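Local coordinates for sensor protein DivL (Caulobacter crescentus, PDB 4Q20), which is required for cell division and growth in Caulobacter, acting as a histidine-kinase-like sensor protein that phosphorylates the regulator CtrA, at residues N46-Y49 / E50-P54; G153-L156 / A157-L160; Q204-I207 / F208-F211. All blocks are in the same frame, centred on the assembly; numbering follows the deposited sequence.

How the contacts relate
The three contacts are local and come in series along the chain. Contact 1 lies on helix 26-66 of the dimerisation and phosphoacceptor part, contact 2 opens helix 153-170 of the ATPase-like domain, and contact 3 starts the loop from helix 201-204 to helix 222-232 of that same domain. Contacts 1 and 2 are on opposite sides of the chain's centre, about 24 Å apart between centres. Contact 3, centred about 18 Å from contact 1, touches it: the ring of F211 packs on N46, V47 and E50. This loop thus brings the ATPase-like domain against the helix carrying Y49, beside that tyrosine in sequence, while contacts 2 and 3, centres about 20 Å apart, do not touch.

Contact 1. Residues N46-Y49 / E50-P54; sequences NVSY and ELRTP
The phosphoacceptor helix of the HisKA domain carries this contact, and Y49, which autophosphorylates but is unmodified here, holds the place that a histidine takes in ordinary histidine kinases. T53, one turn on, sets its hydroxyl over the phenol ring: OG1 stands 3.4 Å above the plane of the Y49 ring, over its centre. The same OG1 donates to Y49 O at 2.8 Å, and T53 N donates to that carbonyl oxygen at 3.1 Å, the two donors arriving from opposite faces of the carbonyl plane. Threonine suits this position because its hydroxyl can turn back on the preceding turn. The phenol is brought under it by a first torsion of 179°, with CG trans to the backbone N of Y49.

Along another side of the helix, R52 folds back at chi3 (-67°) so that NE gives a nearly straight bond of 3.1 Å to S48 OG, which lies at the edge of the guanidinium, in its plane. R52 N also donates to S48 O at 3.0 Å, so both the backbone and the side chain of S48 are held by one arginine. V47 and L51 meet more loosely, CG1 of V47 lying 4.4 Å from CG of L51, as befits apolar residues on an inward-facing stripe. P54 has no N-H to give, and the helix kinks there. V47, E50, L51 and P54 pack on helix 73-103, while V47, S48, L51 and R52 pack against F43, V47 and L97 of the second subunit, in the helical dimer interface.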
loop_
_atom_site.group_PDB
_atom_site.type_symbol
_atom_site.label_atom_id
_atom_site.label_comp_id
_atom_site.label_asym_id
_atom_site.label_seq_id
_atom_site.Cartn_x
_atom_site.Cartn_y
_atom_site.Cartn_z
ATOM N N ASN A 46 10.156 1.003 -6.576
ATOM C CA ASN A 46 9.693 2.382 -6.386
ATOM C C ASN A 46 8.347 2.417 -5.681
ATOM O O ASN A 46 8.190 3.161 -4.711
ATOM C CB ASN A 46 9.616 3.119 -7.723
ATOM C CG ASN A 46 10.953 3.492 -8.302
ATOM O OD1 ASN A 46 11.923 3.710 -7.577
ATOM N ND2 ASN A 46 11.047 3.572 -9.623
ATOM N N VAL A 47 7.395 1.587 -6.131
ATOM C CA VAL A 47 6.074 1.503 -5.508
ATOM C C VAL A 47 6.242 0.984 -4.068
ATOM O O VAL A 47 5.655 1.532 -3.154
ATOM C CB VAL A 47 5.056 0.666 -6.337
ATOM C CG1 VAL A 47 3.738 0.485 -5.579
ATOM C CG2 VAL A 47 4.795 1.319 -7.700
ATOM N N SER A 48 7.086 -0.001 -3.875
ATOM C CA SER A 48 7.396 -0.600 -2.579
ATOM C C SER A 48 7.923 0.431 -1.580
ATOM O O SER A 48 7.577 0.363 -0.406
ATOM C CB SER A 48 8.428 -1.714 -2.753
ATOM O OG SER A 48 8.674 -2.348 -1.515
ATOM N N TYR A 49 8.792 1.347 -2.035
ATOM C CA TYR A 49 9.352 2.387 -1.181
ATOM C C TYR A 49 8.198 3.271 -0.653
ATOM O O TYR A 49 8.122 3.574 0.535
ATOM C CB TYR A 49 10.419 3.204 -1.950
ATOM C CG TYR A 49 11.027 4.312 -1.117
ATOM C CD1 TYR A 49 12.088 4.057 -0.248
ATOM C CD2 TYR A 49 10.502 5.605 -1.146
ATOM C CE1 TYR A 49 12.612 5.064 0.568
ATOM C CE2 TYR A 49 11.005 6.612 -0.321
ATOM C CZ TYR A 49 12.067 6.340 0.527
ATOM O OH TYR A 49 12.591 7.346 1.309
ATOM N N GLU A 50 7.288 3.625 -1.534
ATOM C CA GLU A 50 6.093 4.421 -1.235
ATOM C C GLU A 50 5.094 3.682 -0.335
ATOM O O GLU A 50 4.229 4.314 0.237
ATOM C CB GLU A 50 5.391 4.793 -2.540
ATOM C CG GLU A 50 6.042 5.882 -3.371
ATOM C CD GLU A 50 5.077 6.439 -4.398
ATOM O OE1 GLU A 50 4.508 5.640 -5.179
ATOM O OE2 GLU A 50 4.808 7.662 -4.352
ATOM N N LEU A 51 5.154 2.357 -0.236
ATOM C CA LEU A 51 4.235 1.642 0.654
ATOM C C LEU A 51 4.812 1.519 2.045
ATOM O O LEU A 51 4.098 1.714 3.024
ATOM C CB LEU A 51 3.888 0.239 0.128
ATOM C CG LEU A 51 3.247 0.117 -1.270
ATOM C CD1 LEU A 51 2.907 -1.333 -1.566
ATOM C CD2 LEU A 51 2.014 1.011 -1.426
ATOM N N ARG A 52 6.113 1.205 2.131
ATOM C CA ARG A 52 6.853 0.922 3.367
ATOM C C ARG A 52 7.273 2.173 4.172
ATOM O O ARG A 52 7.355 2.088 5.395
ATOM C CB ARG A 52 8.100 0.084 3.055
ATOM C CG ARG A 52 7.847 -1.395 2.695
ATOM C CD ARG A 52 9.159 -2.178 2.456
ATOM N NE ARG A 52 9.856 -1.689 1.252
ATOM C CZ ARG A 52 10.851 -0.795 1.237
ATOM N NH1 ARG A 52 11.331 -0.303 2.375
ATOM N NH2 ARG A 52 11.381 -0.399 0.084
ATOM N N THR A 53 7.540 3.306 3.519
ATOM C CA THR A 53 7.945 4.528 4.239
ATOM C C THR A 53 6.752 5.108 5.085
ATOM O O THR A 53 6.923 5.223 6.293
ATOM C CB THR A 53 8.557 5.550 3.270
ATOM O OG1 THR A 53 9.601 4.914 2.523
ATOM C CG2 THR A 53 9.083 6.775 3.984
ATOM N N PRO A 54 5.546 5.432 4.530
ATOM C CA PRO A 54 4.452 5.896 5.397
ATOM C C PRO A 54 4.048 4.849 6.433
ATOM O O PRO A 54 3.582 5.205 7.502
ATOM C CB PRO A 54 3.301 6.155 4.410
ATOM C CG PRO A 54 3.914 6.267 3.110
ATOM C CD PRO A 54 5.104 5.388 3.121
#

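Contact 2. Residues G153-L156 / A157-L160; sequences GKRL and AQTL
The guanidinium of R155 and the amide of Q158 lie almost coplanar, 22° apart, with their side chains running alongside each other. Q158 OE1 sits at the guanidinium edge and takes a bond of 3.1 Å from R155 NH1, which comes in on a lone pair in the carbonyl plane, although OE1 is tilted 17° from the plane of the guanidinium. Over one face of that group, toward its rim, stands K154 NZ, 3.7 Å above the plane. A bend at chi2 (-47°) lets R155 swing its tip round toward Q158, whose chain is extended beyond CG. Glutamine fits between two charges: OE1 accepts from the arginine, while NE2 donates to D98, which also makes a long, weak ion pair with R155.

T159 faces back along the helix and doubles the grip on R155 O. Its OG1 donates at 2.9 Å and its backbone N at 3.0 Å, from opposite faces of the carbonyl plane, which gives the buried T159 hydroxyl a hydrogen-bond partner. The small A157 brings CB to 3.2 Å from G153 O, and L156 and L160 present hydrophobic branches to L119 of helix 116-133. L156 and T159 reach L253 and C251 of strand 247-254, respectively. These are the first turns of the helix that, in this family, bears the N box of the GHKL (Bergerat) ATPase fold, helices laid against one side of a mixed beta sheet.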
loop_
_atom_site.group_PDB
_atom_site.type_symbol
_atom_site.label_atom_id
_atom_site.label_comp_id
_atom_site.label_asym_id
_atom_site.label_seq_id
_atom_site.Cartn_x
_atom_site.Cartn_y
_atom_site.Cartn_z
ATOM N N GLY A 153 -13.871 18.335 -12.934
ATOM C CA GLY A 153 -13.793 18.772 -11.542
ATOM C C GLY A 153 -12.973 17.883 -10.634
ATOM O O GLY A 153 -12.149 18.375 -9.852
ATOM N N LYS A 154 -13.194 16.569 -10.740
ATOM C CA LYS A 154 -12.494 15.577 -9.940
ATOM C C LYS A 154 -11.012 15.605 -10.243
ATOM O O LYS A 154 -10.202 15.647 -9.323
ATOM C CB LYS A 154 -13.068 14.162 -10.185
ATOM C CG LYS A 154 -12.517 13.135 -9.206
ATOM C CD LYS A 154 -12.511 11.720 -9.734
ATOM C CE LYS A 154 -11.931 10.783 -8.700
ATOM N NZ LYS A 154 -11.982 9.365 -9.133
ATOM N N ARG A 155 -10.660 15.600 -11.533
ATOM C CA ARG A 155 -9.277 15.548 -11.972
ATOM C C ARG A 155 -8.543 16.837 -11.678
ATOM O O ARG A 155 -7.385 16.765 -11.270
ATOM C CB ARG A 155 -9.163 15.154 -13.453
ATOM C CG ARG A 155 -9.733 13.749 -13.757
ATOM C CD ARG A 155 -9.293 12.622 -12.805
ATOM N NE ARG A 155 -10.027 11.367 -13.062
ATOM C CZ ARG A 155 -9.762 10.217 -12.464
ATOM N NH1 ARG A 155 -8.787 10.135 -11.571
ATOM N NH2 ARG A 155 -10.446 9.128 -12.778
ATOM N N LEU A 156 -9.221 17.995 -11.784
ATOM C CA LEU A 156 -8.614 19.283 -11.439
ATOM C C LEU A 156 -8.446 19.425 -9.903
ATOM O O LEU A 156 -7.431 19.967 -9.469
ATOM C CB LEU A 156 -9.383 20.467 -12.039
ATOM C CG LEU A 156 -9.266 20.635 -13.567
ATOM C CD1 LEU A 156 -10.289 21.616 -14.087
ATOM C CD2 LEU A 156 -7.840 21.062 -13.987
ATOM N N ALA A 157 -9.367 18.853 -9.101
ATOM C CA ALA A 157 -9.277 18.846 -7.628
ATOM C C ALA A 157 -8.098 17.995 -7.165
ATOM O O ALA A 157 -7.357 18.371 -6.254
ATOM C CB ALA A 157 -10.567 18.320 -7.015
ATOM N N GLN A 158 -7.911 16.864 -7.830
ATOM C CA GLN A 158 -6.825 15.924 -7.591
ATOM C C GLN A 158 -5.474 16.577 -7.980
ATOM O O GLN A 158 -4.489 16.416 -7.252
ATOM C CB GLN A 158 -7.100 14.648 -8.392
ATOM C CG GLN A 158 -6.079 13.541 -8.232
ATOM C CD GLN A 158 -6.504 12.253 -8.911
ATOM O OE1 GLN A 158 -7.442 12.193 -9.736
ATOM N NE2 GLN A 158 -5.815 11.184 -8.554
ATOM N N THR A 159 -5.449 17.357 -9.080
ATOM C CA THR A 159 -4.256 18.077 -9.525
ATOM C C THR A 159 -3.806 19.069 -8.420
ATOM O O THR A 159 -2.641 19.039 -7.997
ATOM C CB THR A 159 -4.524 18.775 -10.884
ATOM O OG1 THR A 159 -4.698 17.795 -11.908
ATOM C CG2 THR A 159 -3.407 19.706 -11.289
ATOM N N LEU A 160 -4.737 19.904 -7.934
ATOM C CA LEU A 160 -4.454 20.872 -6.876
ATOM C C LEU A 160 -4.025 20.198 -5.583
ATOM O O LEU A 160 -3.065 20.656 -4.949
ATOM C CB LEU A 160 -5.654 21.774 -6.625
ATOM C CG LEU A 160 -6.075 22.653 -7.810
ATOM C CD1 LEU A 160 -7.332 23.388 -7.476
ATOM C CD2 LEU A 160 -4.944 23.631 -8.239
#

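Contact 3. Residues Q204-I207 / F208-F211; sequences QAHI and FDRF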
loop_
_atom_site.group_PDB
_atom_site.type_symbol
_atom_site.label_atom_id
_atom_site.label_comp_id
_atom_site.label_asym_id
_atom_site.label_seq_id
_atom_site.Cartn_x
_atom_site.Cartn_y
_atom_site.Cartn_z
ATOM N N GLN A 204 15.308 20.139 -11.389
ATOM C CA GLN A 204 14.300 21.019 -11.999
ATOM C C GLN A 204 13.808 20.546 -13.391
ATOM O O GLN A 204 12.614 20.683 -13.698
ATOM C CB GLN A 204 14.819 22.451 -12.079
ATOM C CG GLN A 204 14.401 23.283 -10.869
ATOM C CD GLN A 204 14.896 24.718 -10.903
ATOM O OE1 GLN A 204 15.771 25.113 -10.122
ATOM N NE2 GLN A 204 14.312 25.551 -11.763
ATOM N N ALA A 205 14.700 19.952 -14.195
ATOM C CA ALA A 205 14.392 19.453 -15.546
ATOM C C ALA A 205 13.589 18.141 -15.521
ATOM O O ALA A 205 12.894 17.829 -16.495
ATOM C CB ALA A 205 15.675 19.253 -16.342
ATOM N N HIS A 206 13.709 17.372 -14.424
ATOM C CA HIS A 206 13.074 16.067 -14.242
ATOM C C HIS A 206 11.981 16.099 -13.167
ATOM O O HIS A 206 11.572 15.045 -12.680
ATOM C CB HIS A 206 14.156 15.040 -13.845
ATOM C CG HIS A 206 15.315 14.988 -14.794
ATOM N ND1 HIS A 206 15.207 14.389 -16.040
ATOM C CD2 HIS A 206 16.571 15.475 -14.654
ATOM C CE1 HIS A 206 16.392 14.530 -16.611
ATOM N NE2 HIS A 206 17.244 15.181 -15.819
ATOM N N ILE A 207 11.501 17.289 -12.804
ATOM C CA ILE A 207 10.555 17.429 -11.702
ATOM C C ILE A 207 9.232 16.666 -11.952
ATOM O O ILE A 207 8.691 16.119 -10.993
ATOM C CB ILE A 207 10.341 18.928 -11.297
ATOM C CG1 ILE A 207 9.707 19.078 -9.893
ATOM C CG2 ILE A 207 9.602 19.738 -12.345
ATOM C CD1 ILE A 207 10.604 18.649 -8.690
ATOM N N PHE A 208 8.780 16.548 -13.223
ATOM C CA PHE A 208 7.530 15.881 -13.597
ATOM C C PHE A 208 7.748 14.420 -14.062
ATOM O O PHE A 208 6.829 13.806 -14.614
ATOM C CB PHE A 208 6.784 16.698 -14.669
ATOM C CG PHE A 208 6.425 18.099 -14.213
ATOM C CD1 PHE A 208 5.436 18.308 -13.249
ATOM C CD2 PHE A 208 7.087 19.210 -14.735
ATOM C CE1 PHE A 208 5.124 19.605 -12.812
ATOM C CE2 PHE A 208 6.743 20.503 -14.329
ATOM C CZ PHE A 208 5.783 20.687 -13.351
ATOM N N ASP A 209 8.936 13.854 -13.794
ATOM C CA ASP A 209 9.263 12.458 -14.093
ATOM C C ASP A 209 8.833 11.586 -12.934
ATOM O O ASP A 209 8.884 12.014 -11.781
ATOM C CB ASP A 209 10.772 12.266 -14.348
ATOM C CG ASP A 209 11.406 13.060 -15.490
ATOM O OD1 ASP A 209 10.678 13.850 -16.164
ATOM O OD2 ASP A 209 12.623 12.895 -15.717
ATOM N N ARG A 210 8.383 10.372 -13.242
ATOM C CA ARG A 210 7.915 9.371 -12.293
ATOM C C ARG A 210 9.015 8.923 -11.396
ATOM O O ARG A 210 10.086 8.541 -11.887
ATOM C CB ARG A 210 7.381 8.142 -13.041
ATOM C CG ARG A 210 6.453 8.498 -14.163
ATOM C CD ARG A 210 5.949 7.259 -14.812
ATOM N NE ARG A 210 5.098 7.579 -15.951
ATOM C CZ ARG A 210 4.097 6.809 -16.349
ATOM N NH1 ARG A 210 3.822 5.678 -15.706
ATOM N NH2 ARG A 210 3.368 7.153 -17.401
ATOM N N PHE A 211 8.744 8.922 -10.079
ATOM C CA PHE A 211 9.673 8.454 -9.047
ATOM C C PHE A 211 11.069 9.112 -9.163
ATOM O O PHE A 211 12.097 8.414 -9.112
ATOM C CB PHE A 211 9.801 6.919 -9.090
ATOM C CG PHE A 211 8.501 6.157 -9.028
ATOM C CD1 PHE A 211 7.716 6.177 -7.875
ATOM C CD2 PHE A 211 8.100 5.346 -10.089
ATOM C CE1 PHE A 211 6.539 5.426 -7.800
ATOM C CE2 PHE A 211 6.937 4.583 -10.001
ATOM C CZ PHE A 211 6.159 4.640 -8.863
#
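From H206, CB comes within 3.2 Å of D209 OD2, CG lies a little farther from the same oxygen, and the ring then delivers ND1 to it as a hydrogen-bond donor at 3.0 Å. D209 OD2 lies at the edge of the imidazole, near its plane, and is met on the syn side, though well out of the carboxylate plane, with ring and carboxylate planes turned 71° from each other. The bond is bent, 138° at the hydrogen. A205 CB rests over one face of the imidazole, displaced toward its rim. Aspartate suits its place because its short side chain, directed toward H206, spans the turn without needing a longer arm; this is a His-carboxylate pair.

The backbone beneath is a type I beta turn from H206 to D209, closed by D209 N donating to H206 O at 3.1 Å. The sequence I207-F211 matches the F box of histidine kinases, in the loop before helix 222-232 of the ATPase-like domain. At the two middle positions of the turn, I207 and F208 turn their side chains toward helix 222-232 and strand 236-241. I207 CG2 sits between its own backbone N and carbonyl carbon and makes a CH-pi contact over the face of the F208 ring, 3.8 Å from its centroid. Both residues pack on L223 of helix 222-232, I207 also meeting L239 and F208 also meeting V237 of strand 236-241. Beyond the turn, R210 makes a salt bridge with D103.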